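Local coordinates for protein phosphoglycerate kinase (Coxiella burnetii, PDB 4NG4) that catalyses the reversible phosphoryl transfer between ATP and 3-phosphoglycerate, the glycolytic step that interconverts 1,3-bisphosphoglycerate and ADP with 3-phosphoglycerate and ATP, at residues Lys25-Glu31 with Cys144-Asp150; Asp105-Gly109 with Arg139-Leu143; Ala184-Ala188 with Ala350-Val354. All coordinates share one frame. Numbering follows the deposited sequence.

Contact 1: Lys25-Glu31 with Cys144-Asp150; sequences KRVMIRE and CDIFVMD
Strands 26-31 and 146-149 are adjacent, extended parallel strands in the N-domain sheet, axes 4.7 Å apart at 17°. The register pairs Val27-Ile146, Met28-Phe147, Ile29-Val148 and Arg30-Met149. Hydrogen bonds run Met28 N to Ile146 O (3.0 Å), Val148 N to Met28 O (2.8 Å), Arg30 N to Val148 O (3.0 Å) and Asp150 N to Arg30 O (3.1 Å). Arg26 O accepts from both Ile146 N (3.2 Å) and Asp145 N (3.1 Å), because Asp145 (phi/psi -79°/-49°) is not extended.

Three residues of 25-31 bury most. Arg26 (chi1 m, chi2 t) reaches over Cys144; its N donates to Asp145 OD2 (2.9 Å), and its NE forms a long salt bridge with that OD2 (3.7 Å). Met28, slender and flexible, extends (chi1 t, chi2 t) on the Phe147 face, CB 3.8 Å from Cys144 CB. Arg30 (chi1 t, chi2 p) lays CB 3.8 Å from Phe147 CZ, its guanidinium hydrogen-bonded to Ser161 OG and His70 ND1, the latter predicted to bind substrate. Opposite, Val27 CG1 meets Val148 CG2 at 3.8 Å.

C-terminally, Glu31 OE2 lies 2.7 Å from Asp150 OD2; Thr54 OG1 and Leu177 N hydrogen-bond that aspartate, and like charges this close may share a proton.

Contact 2: Asp105-Gly109 with Arg139-Leu143; sequences DWLKG and RMAEL
Residues 106-108 form a 3-10 turn, closed by Gly109 N to Trp106 O (3.2 Å), that packs on the C-terminal end of helix 134-142. The CA pairs Leu107-Met140 (6.7 Å) and Gly109-Leu143 (6.2 Å) set the spacing.

Arg139 opens the helical segment with CB directed toward the turn; its charged end suits the exposed rim, where NE skirts Leu107 CD2 at 4.1 Å and its Glu135 ion pair is long and weak. Met140 (chi1 m, chi2 t, chi3 t) extends to the indole of Trp106, which stands at chi1 p, chi2 -92°. Met140 CE meets Trp106 CH2 at 3.6 Å, and SD lies 5.5 Å from the six-membered ring's centroid, near the ring plane: an edge-on Met-aromatic contact. After a helical turn comes Leu143 (chi1 m, chi2 t), which has the largest area covered by the other segment. Its CD1 sits 3.5 Å from Trp106 CE3, also at the ring edge, whereas CD2 lies 3.3 Å from Leu107 O and 3.5 Å from Gly109 CA. At Gly109 (phi 121°, psi 157°) a CB would collide with the preceding carbonyl.

Trp106 and Leu143 also touch Met28 of the N-domain sheet. Between the segments the chemistry is essentially apolar, so cohesion depends on close shape matching.

Contact 3: Ala184-Ala188 with Ala350-Val354; sequences ALSRA and AYSIV
Helix 176-190 lies obliquely across strand 351-354, the short segments' axes approaching to 9.2 Å at 124° between N-to-C directions. The strand presents alternate residues, Tyr351 and Ile353, to the helix, while Ser352 and Val354 point away. CA atoms are nearest at Leu185-Ile353 (7.3 Å) and Ala188-Tyr351 (7.8 Å).

Ala184 comes first: its small CB lets the tyrosine ring approach, with Tyr351 OH 3.4 Å from Ala184 CB, and its carbonyl O is 3.2 Å from Ile353 CD1. Leu185 starts with CB directed away from the strand, yet its m,t rotamer returns the branched end so that CD2 lies 3.9 Å from CG2 of Ile353 (chi1 m, chi2 t). Arg187 is a helical turn beyond Ala184. Extended, with chi1, chi2 and chi3 all t, it lays its guanidinium flat on the Tyr351 ring (chi1 t, chi2 82°), centres 3.9 Å apart and planes at 10°. Arg187 CZ is 3.9 Å from the ring centroid, a cation-pi stack, and Arg187 CD adds a CH-pi contact at 3.9 Å from that centroid. An exposed arginine suits this edge because its planar charge can shield the aromatic face and still meet solvent. Ala188, again small, directs CB toward the strand.

This is helix-on-sheet packing in the nucleotide-binding domain; the Leu185 side chain lies about 12 Å from the bound ADP. Strand 351-354 lies between strands 319-323 and 374-375; Ala188 also touches Thr319, Ala184 and Tyr351 touch Tyr374, and Leu185 reaches Phe382 and Phe385 of helix 380-387.

Overall arrangement
The three contacts sample both domains of the bilobal kinase. Contact 2 is nested in the chain loop that contact 1 closes, and their centres lie 12 Å apart. They touch directly, Met28 CE meeting Trp106 CZ3 at 3.8 Å, and helix 134-142 leads straight into strand 146-149, so sheet pairing and peripheral packing form one unit of the N-terminal domain, which carries the predicted substrate-binding residues. Contact 3 follows in series, its centre 28 Å from that of contact 1 and 38 Å from that of contact 2. It belongs to the other parallel sheet, whose domain holds ADP and magnesium. The separation reflects the two-domain design, in which the substrates bind to different lobes.

Contact 1: Lys25-Glu31 with Cys144-Asp150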
loop_
_atom_site.group_PDB
_atom_site.type_symbol
_atom_site.label_atom_id
_atom_site.label_comp_id
_atom_site.label_asym_id
_atom_site.label_seq_id
_atom_site.Cartn_x
_atom_site.Cartn_y
_atom_site.Cartn_z
ATOM N N LYS A 25 10.319 23.925 19.523
ATOM C CA LYS A 25 10.759 22.597 19.926
ATOM C C LYS A 25 11.623 21.964 18.840
ATOM O O LYS A 25 11.620 22.404 17.686
ATOM C CB LYS A 25 9.552 21.710 20.248
ATOM C CG LYS A 25 8.912 22.000 21.607
ATOM C CD LYS A 25 7.971 20.872 22.022
ATOM C CE LYS A 25 7.664 20.878 23.514
ATOM N NZ LYS A 25 7.100 19.557 23.929
ATOM N N ARG A 26 12.381 20.945 19.229
ATOM C CA ARG A 26 13.113 20.119 18.274
ATOM C C ARG A 26 12.185 19.009 17.833
ATOM O O ARG A 26 11.735 18.220 18.662
ATOM C CB ARG A 26 14.358 19.513 18.911
ATOM C CG ARG A 26 15.427 20.526 19.297
ATOM C CD ARG A 26 16.586 19.819 19.960
ATOM N NE ARG A 26 16.256 19.385 21.319
ATOM C CZ ARG A 26 16.758 18.305 21.928
ATOM N NH1 ARG A 26 17.618 17.495 21.309
ATOM N NH2 ARG A 26 16.388 18.023 23.174
ATOM N N VAL A 27 11.892 18.965 16.534
ATOM C CA VAL A 27 10.901 18.042 15.992
ATOM C C VAL A 27 11.538 17.167 14.946
ATOM O O VAL A 27 12.099 17.657 13.969
ATOM C CB VAL A 27 9.704 18.785 15.359
ATOM C CG1 VAL A 27 8.741 17.791 14.721
ATOM C CG2 VAL A 27 8.987 19.635 16.411
ATOM N N MET A 28 11.414 15.865 15.158
ATOM C CA MET A 28 12.013 14.861 14.299
ATOM C C MET A 28 10.899 14.190 13.489
ATOM O O MET A 28 10.086 13.442 14.039
ATOM C CB MET A 28 12.758 13.854 15.174
ATOM C CG MET A 28 13.956 13.209 14.518
ATOM S SD MET A 28 14.876 12.190 15.687
ATOM C CE MET A 28 16.548 12.720 15.311
ATOM N N ILE A 29 10.849 14.493 12.193
ATOM C CA ILE A 29 9.820 13.964 11.298
ATOM C C ILE A 29 10.385 12.850 10.417
ATOM O O ILE A 29 11.235 13.101 9.572
ATOM C CB ILE A 29 9.257 15.068 10.381
ATOM C CG1 ILE A 29 8.735 16.240 11.206
ATOM C CG2 ILE A 29 8.138 14.527 9.501
ATOM C CD1 ILE A 29 8.397 17.439 10.353
ATOM N N ARG A 30 9.891 11.629 10.606
ATOM C CA ARG A 30 10.251 10.507 9.745
ATOM C C ARG A 30 9.352 10.520 8.515
ATOM O O ARG A 30 8.127 10.340 8.606
ATOM C CB ARG A 30 10.107 9.178 10.490
ATOM C CG ARG A 30 10.462 7.918 9.654
ATOM C CD ARG A 30 11.940 7.758 9.458
ATOM N NE ARG A 30 12.302 6.429 8.969
ATOM C CZ ARG A 30 12.261 6.042 7.695
ATOM N NH1 ARG A 30 11.855 6.867 6.743
ATOM N NH2 ARG A 30 12.604 4.801 7.377
ATOM N N GLU A 31 9.975 10.706 7.360
ATOM C CA GLU A 31 9.269 10.745 6.090
ATOM C C GLU A 31 9.793 9.647 5.147
ATOM O O GLU A 31 10.840 9.044 5.389
ATOM C CB GLU A 31 9.448 12.116 5.449
ATOM C CG GLU A 31 8.934 13.286 6.286
ATOM C CD GLU A 31 7.445 13.513 6.158
ATOM O OE1 GLU A 31 6.805 12.816 5.352
ATOM O OE2 GLU A 31 6.912 14.406 6.871
ATOM N N CYS A 144 15.729 14.756 20.180
ATOM C CA CYS A 144 14.493 15.500 19.930
ATOM C C CYS A 144 13.529 15.560 21.120
ATOM O O CYS A 144 13.516 14.681 21.985
ATOM C CB CYS A 144 13.768 14.901 18.723
ATOM S SG CYS A 144 12.752 13.491 19.157
ATOM N N ASP A 145 12.722 16.618 21.135
ATOM C CA ASP A 145 11.622 16.756 22.086
ATOM C C ASP A 145 10.440 15.908 21.626
ATOM O O ASP A 145 9.861 15.166 22.418
ATOM C CB ASP A 145 11.165 18.211 22.180
ATOM C CG ASP A 145 12.221 19.119 22.747
ATOM O OD1 ASP A 145 12.576 18.939 23.930
ATOM O OD2 ASP A 145 12.680 20.025 22.014
ATOM N N ILE A 146 10.083 16.042 20.346
ATOM C CA ILE A 146 8.945 15.331 19.765
ATOM C C ILE A 146 9.355 14.528 18.534
ATOM O O ILE A 146 10.133 15.007 17.702
ATOM C CB ILE A 146 7.815 16.301 19.347
ATOM C CG1 ILE A 146 7.343 17.144 20.536
ATOM C CG2 ILE A 146 6.639 15.525 18.762
ATOM C CD1 ILE A 146 6.399 18.237 20.139
ATOM N N PHE A 147 8.822 13.309 18.428
ATOM C CA PHE A 147 8.989 12.482 17.233
ATOM C C PHE A 147 7.666 12.362 16.498
ATOM O O PHE A 147 6.647 12.049 17.110
ATOM C CB PHE A 147 9.491 11.088 17.602
ATOM C CG PHE A 147 9.629 10.161 16.421
ATOM C CD1 PHE A 147 10.470 10.485 15.366
ATOM C CD2 PHE A 147 8.917 8.969 16.362
ATOM C CE1 PHE A 147 10.613 9.646 14.284
ATOM C CE2 PHE A 147 9.047 8.125 15.274
ATOM C CZ PHE A 147 9.902 8.465 14.234
ATOM N N VAL A 148 7.698 12.596 15.187
ATOM C CA VAL A 148 6.515 12.504 14.344
ATOM C C VAL A 148 6.712 11.412 13.290
ATOM O O VAL A 148 7.483 11.600 12.343
ATOM C CB VAL A 148 6.234 13.844 13.647
ATOM C CG1 VAL A 148 4.932 13.780 12.888
ATOM C CG2 VAL A 148 6.178 14.944 14.660
ATOM N N MET A 149 6.038 10.273 13.471
ATOM C CA MET A 149 6.036 9.209 12.473
ATOM C C MET A 149 5.045 9.564 11.391
ATOM O O MET A 149 3.841 9.398 11.569
ATOM C CB MET A 149 5.678 7.848 13.086
ATOM C CG MET A 149 5.661 6.667 12.085
ATOM S SD MET A 149 7.058 6.652 10.943
ATOM C CE MET A 149 7.124 4.929 10.477
ATOM N N ASP A 150 5.567 10.032 10.264
ATOM C CA ASP A 150 4.760 10.443 9.130
ATOM C C ASP A 150 5.091 9.579 7.911
ATOM O O ASP A 150 5.078 10.081 6.790
ATOM C CB ASP A 150 5.049 11.916 8.845
ATOM C CG ASP A 150 4.055 12.550 7.897
ATOM O OD1 ASP A 150 2.827 12.328 8.060
ATOM O OD2 ASP A 150 4.509 13.294 6.994
#

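Contact 2: Asp105-Gly109 with Arg139-Leu143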
loop_
_atom_site.group_PDB
_atom_site.type_symbol
_atom_site.label_atom_id
_atom_site.label_comp_id
_atom_site.label_asym_id
_atom_site.label_seq_id
_atom_site.Cartn_x
_atom_site.Cartn_y
_atom_site.Cartn_z
ATOM N N ASP A 105 26.678 14.075 10.344
ATOM C CA ASP A 105 27.034 13.521 11.657
ATOM C C ASP A 105 25.926 13.840 12.666
ATOM O O ASP A 105 26.181 14.294 13.784
ATOM C CB ASP A 105 28.407 14.055 12.126
ATOM C CG ASP A 105 28.513 15.587 12.057
ATOM O OD1 ASP A 105 27.496 16.248 11.756
ATOM O OD2 ASP A 105 29.619 16.129 12.289
ATOM N N TRP A 106 24.685 13.584 12.275
ATOM C CA TRP A 106 23.539 14.099 13.035
ATOM C C TRP A 106 23.296 13.440 14.397
ATOM O O TRP A 106 22.588 14.010 15.227
ATOM C CB TRP A 106 22.255 14.073 12.187
ATOM C CG TRP A 106 21.809 12.715 11.697
ATOM C CD1 TRP A 106 22.134 12.120 10.509
ATOM C CD2 TRP A 106 20.925 11.812 12.361
ATOM N NE1 TRP A 106 21.512 10.897 10.402
ATOM C CE2 TRP A 106 20.763 10.687 11.527
ATOM C CE3 TRP A 106 20.261 11.841 13.588
ATOM C CZ2 TRP A 106 19.976 9.593 11.889
ATOM C CZ3 TRP A 106 19.462 10.757 13.944
ATOM C CH2 TRP A 106 19.334 9.650 13.103
ATOM N N LEU A 107 23.877 12.259 14.629
ATOM C CA LEU A 107 23.612 11.490 15.854
ATOM C C LEU A 107 24.209 12.117 17.087
ATOM O O LEU A 107 23.661 11.953 18.179
ATOM C CB LEU A 107 24.144 10.067 15.745
ATOM C CG LEU A 107 23.493 9.186 14.691
ATOM C CD1 LEU A 107 24.344 9.162 13.408
ATOM C CD2 LEU A 107 23.329 7.793 15.267
ATOM N N LYS A 108 25.335 12.812 16.907
ATOM C CA LYS A 108 26.007 13.521 18.007
ATOM C C LYS A 108 25.363 14.876 18.323
ATOM O O LYS A 108 25.794 15.563 19.254
ATOM C CB LYS A 108 27.505 13.709 17.718
ATOM C CG LYS A 108 28.408 12.614 18.291
ATOM C CD LYS A 108 29.741 13.180 18.816
ATOM C CE LYS A 108 29.581 13.921 20.153
ATOM N NZ LYS A 108 30.862 14.535 20.632
ATOM N N GLY A 109 24.345 15.260 17.553
ATOM C CA GLY A 109 23.567 16.476 17.837
ATOM C C GLY A 109 23.595 17.464 16.693
ATOM O O GLY A 109 24.497 17.415 15.854
ATOM N N ARG A 139 19.421 6.891 21.352
ATOM C CA ARG A 139 20.252 8.008 20.914
ATOM C C ARG A 139 19.469 8.940 19.991
ATOM O O ARG A 139 19.593 10.157 20.086
ATOM C CB ARG A 139 21.502 7.481 20.200
ATOM C CG ARG A 139 22.734 8.372 20.312
ATOM C CD ARG A 139 24.017 7.527 20.247
ATOM N NE ARG A 139 24.018 6.589 19.112
ATOM C CZ ARG A 139 24.860 5.563 18.962
ATOM N NH1 ARG A 139 25.802 5.313 19.871
ATOM N NH2 ARG A 139 24.766 4.775 17.892
ATOM N N MET A 140 18.684 8.357 19.089
ATOM C CA MET A 140 17.773 9.123 18.233
ATOM C C MET A 140 16.748 9.879 19.079
ATOM O O MET A 140 16.394 11.008 18.757
ATOM C CB MET A 140 17.039 8.201 17.245
ATOM C CG MET A 140 17.929 7.510 16.195
ATOM S SD MET A 140 16.986 6.763 14.835
ATOM C CE MET A 140 18.269 6.290 13.718
ATOM N N ALA A 141 16.282 9.245 20.157
ATOM C CA ALA A 141 15.281 9.833 21.054
ATOM C C ALA A 141 15.856 10.970 21.892
ATOM O O ALA A 141 15.133 11.885 22.296
ATOM C CB ALA A 141 14.706 8.770 21.961
ATOM N N GLU A 142 17.156 10.881 22.160
ATOM C CA GLU A 142 17.924 11.932 22.836
ATOM C C GLU A 142 17.876 13.241 22.041
ATOM O O GLU A 142 17.727 14.318 22.618
ATOM C CB GLU A 142 19.387 11.476 22.986
ATOM C CG GLU A 142 20.111 11.957 24.229
ATOM C CD GLU A 142 19.581 11.332 25.512
ATOM O OE1 GLU A 142 18.697 10.449 25.444
ATOM O OE2 GLU A 142 20.049 11.730 26.599
ATOM N N LEU A 143 17.974 13.127 20.715
ATOM C CA LEU A 143 18.126 14.280 19.812
ATOM C C LEU A 143 16.866 15.139 19.601
ATOM O O LEU A 143 16.934 16.166 18.916
ATOM C CB LEU A 143 18.641 13.807 18.436
ATOM C CG LEU A 143 19.990 13.077 18.384
ATOM C CD1 LEU A 143 20.121 12.315 17.072
ATOM C CD2 LEU A 143 21.164 14.037 18.567
#

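Contact 3: Ala184-Ala188 with Ala350-Val354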
loop_
_atom_site.group_PDB
_atom_site.type_symbol
_atom_site.label_atom_id
_atom_site.label_comp_id
_atom_site.label_asym_id
_atom_site.label_seq_id
_atom_site.Cartn_x
_atom_site.Cartn_y
_atom_site.Cartn_z
ATOM N N ALA A 184 -8.343 6.806 5.582
ATOM C CA ALA A 184 -8.931 6.192 4.392
ATOM C C ALA A 184 -9.076 4.686 4.530
ATOM O O ALA A 184 -10.163 4.139 4.340
ATOM C CB ALA A 184 -8.100 6.514 3.175
ATOM N N LEU A 185 -7.985 4.014 4.863
ATOM C CA LEU A 185 -8.021 2.567 5.003
ATOM C C LEU A 185 -9.043 2.151 6.048
ATOM O O LEU A 185 -9.937 1.356 5.752
ATOM C CB LEU A 185 -6.647 1.998 5.362
ATOM C CG LEU A 185 -5.560 2.001 4.286
ATOM C CD1 LEU A 185 -4.457 1.082 4.745
ATOM C CD2 LEU A 185 -6.059 1.566 2.920
ATOM N N SER A 186 -8.925 2.699 7.254
ATOM C CA SER A 186 -9.766 2.275 8.371
ATOM C C SER A 186 -11.194 2.783 8.251
ATOM O O SER A 186 -12.109 2.115 8.727
ATOM C CB SER A 186 -9.170 2.699 9.713
ATOM O OG SER A 186 -9.126 4.104 9.818
ATOM N N ARG A 187 -11.391 3.948 7.623
ATOM C CA ARG A 187 -12.748 4.407 7.258
ATOM C C ARG A 187 -13.522 3.290 6.557
ATOM O O ARG A 187 -14.679 3.025 6.891
ATOM C CB ARG A 187 -12.718 5.639 6.333
ATOM C CG ARG A 187 -13.995 5.828 5.488
ATOM C CD ARG A 187 -14.016 7.150 4.742
ATOM N NE ARG A 187 -15.259 7.280 3.989
ATOM C CZ ARG A 187 -15.788 8.428 3.555
ATOM N NH1 ARG A 187 -15.192 9.607 3.774
ATOM N NH2 ARG A 187 -16.942 8.397 2.890
ATOM N N ALA A 188 -12.878 2.651 5.589
ATOM C CA ALA A 188 -13.506 1.578 4.838
ATOM C C ALA A 188 -13.250 0.206 5.430
ATOM O O ALA A 188 -13.242 -0.780 4.678
ATOM C CB ALA A 188 -13.021 1.604 3.396
ATOM N N ALA A 350 -19.700 4.817 -4.437
ATOM C CA ALA A 350 -19.078 4.314 -3.225
ATOM C C ALA A 350 -17.747 4.999 -3.022
ATOM O O ALA A 350 -17.139 5.475 -3.975
ATOM C CB ALA A 350 -18.882 2.821 -3.320
ATOM N N TYR A 351 -17.311 5.058 -1.769
ATOM C CA TYR A 351 -15.978 5.542 -1.417
ATOM C C TYR A 351 -14.969 4.458 -1.796
ATOM O O TYR A 351 -14.882 3.433 -1.117
ATOM C CB TYR A 351 -15.906 5.851 0.085
ATOM C CG TYR A 351 -14.573 6.388 0.528
ATOM C CD1 TYR A 351 -14.264 7.728 0.375
ATOM C CD2 TYR A 351 -13.615 5.554 1.088
ATOM C CE1 TYR A 351 -13.037 8.235 0.770
ATOM C CE2 TYR A 351 -12.381 6.052 1.493
ATOM C CZ TYR A 351 -12.102 7.393 1.325
ATOM O OH TYR A 351 -10.885 7.905 1.713
ATOM N N SER A 352 -14.231 4.678 -2.884
ATOM C CA SER A 352 -13.292 3.661 -3.413
ATOM C C SER A 352 -11.869 3.831 -2.858
ATOM O O SER A 352 -11.391 4.964 -2.686
ATOM C CB SER A 352 -13.271 3.689 -4.952
ATOM O OG SER A 352 -13.038 5.007 -5.442
ATOM N N ILE A 353 -11.217 2.701 -2.564
ATOM C CA ILE A 353 -9.853 2.679 -2.030
ATOM C C ILE A 353 -9.076 1.612 -2.773
ATOM O O ILE A 353 -9.431 0.439 -2.699
ATOM C CB ILE A 353 -9.816 2.307 -0.542
ATOM C CG1 ILE A 353 -10.813 3.122 0.266
ATOM C CG2 ILE A 353 -8.452 2.549 0.038
ATOM C CD1 ILE A 353 -10.980 2.604 1.669
ATOM N N VAL A 354 -8.032 2.008 -3.502
ATOM C CA VAL A 354 -7.206 1.049 -4.255
ATOM C C VAL A 354 -5.760 1.101 -3.814
ATOM O O VAL A 354 -5.300 2.099 -3.264
ATOM C CB VAL A 354 -7.264 1.275 -5.780
ATOM C CG1 VAL A 354 -8.701 1.265 -6.271
ATOM C CG2 VAL A 354 -6.590 2.581 -6.155
#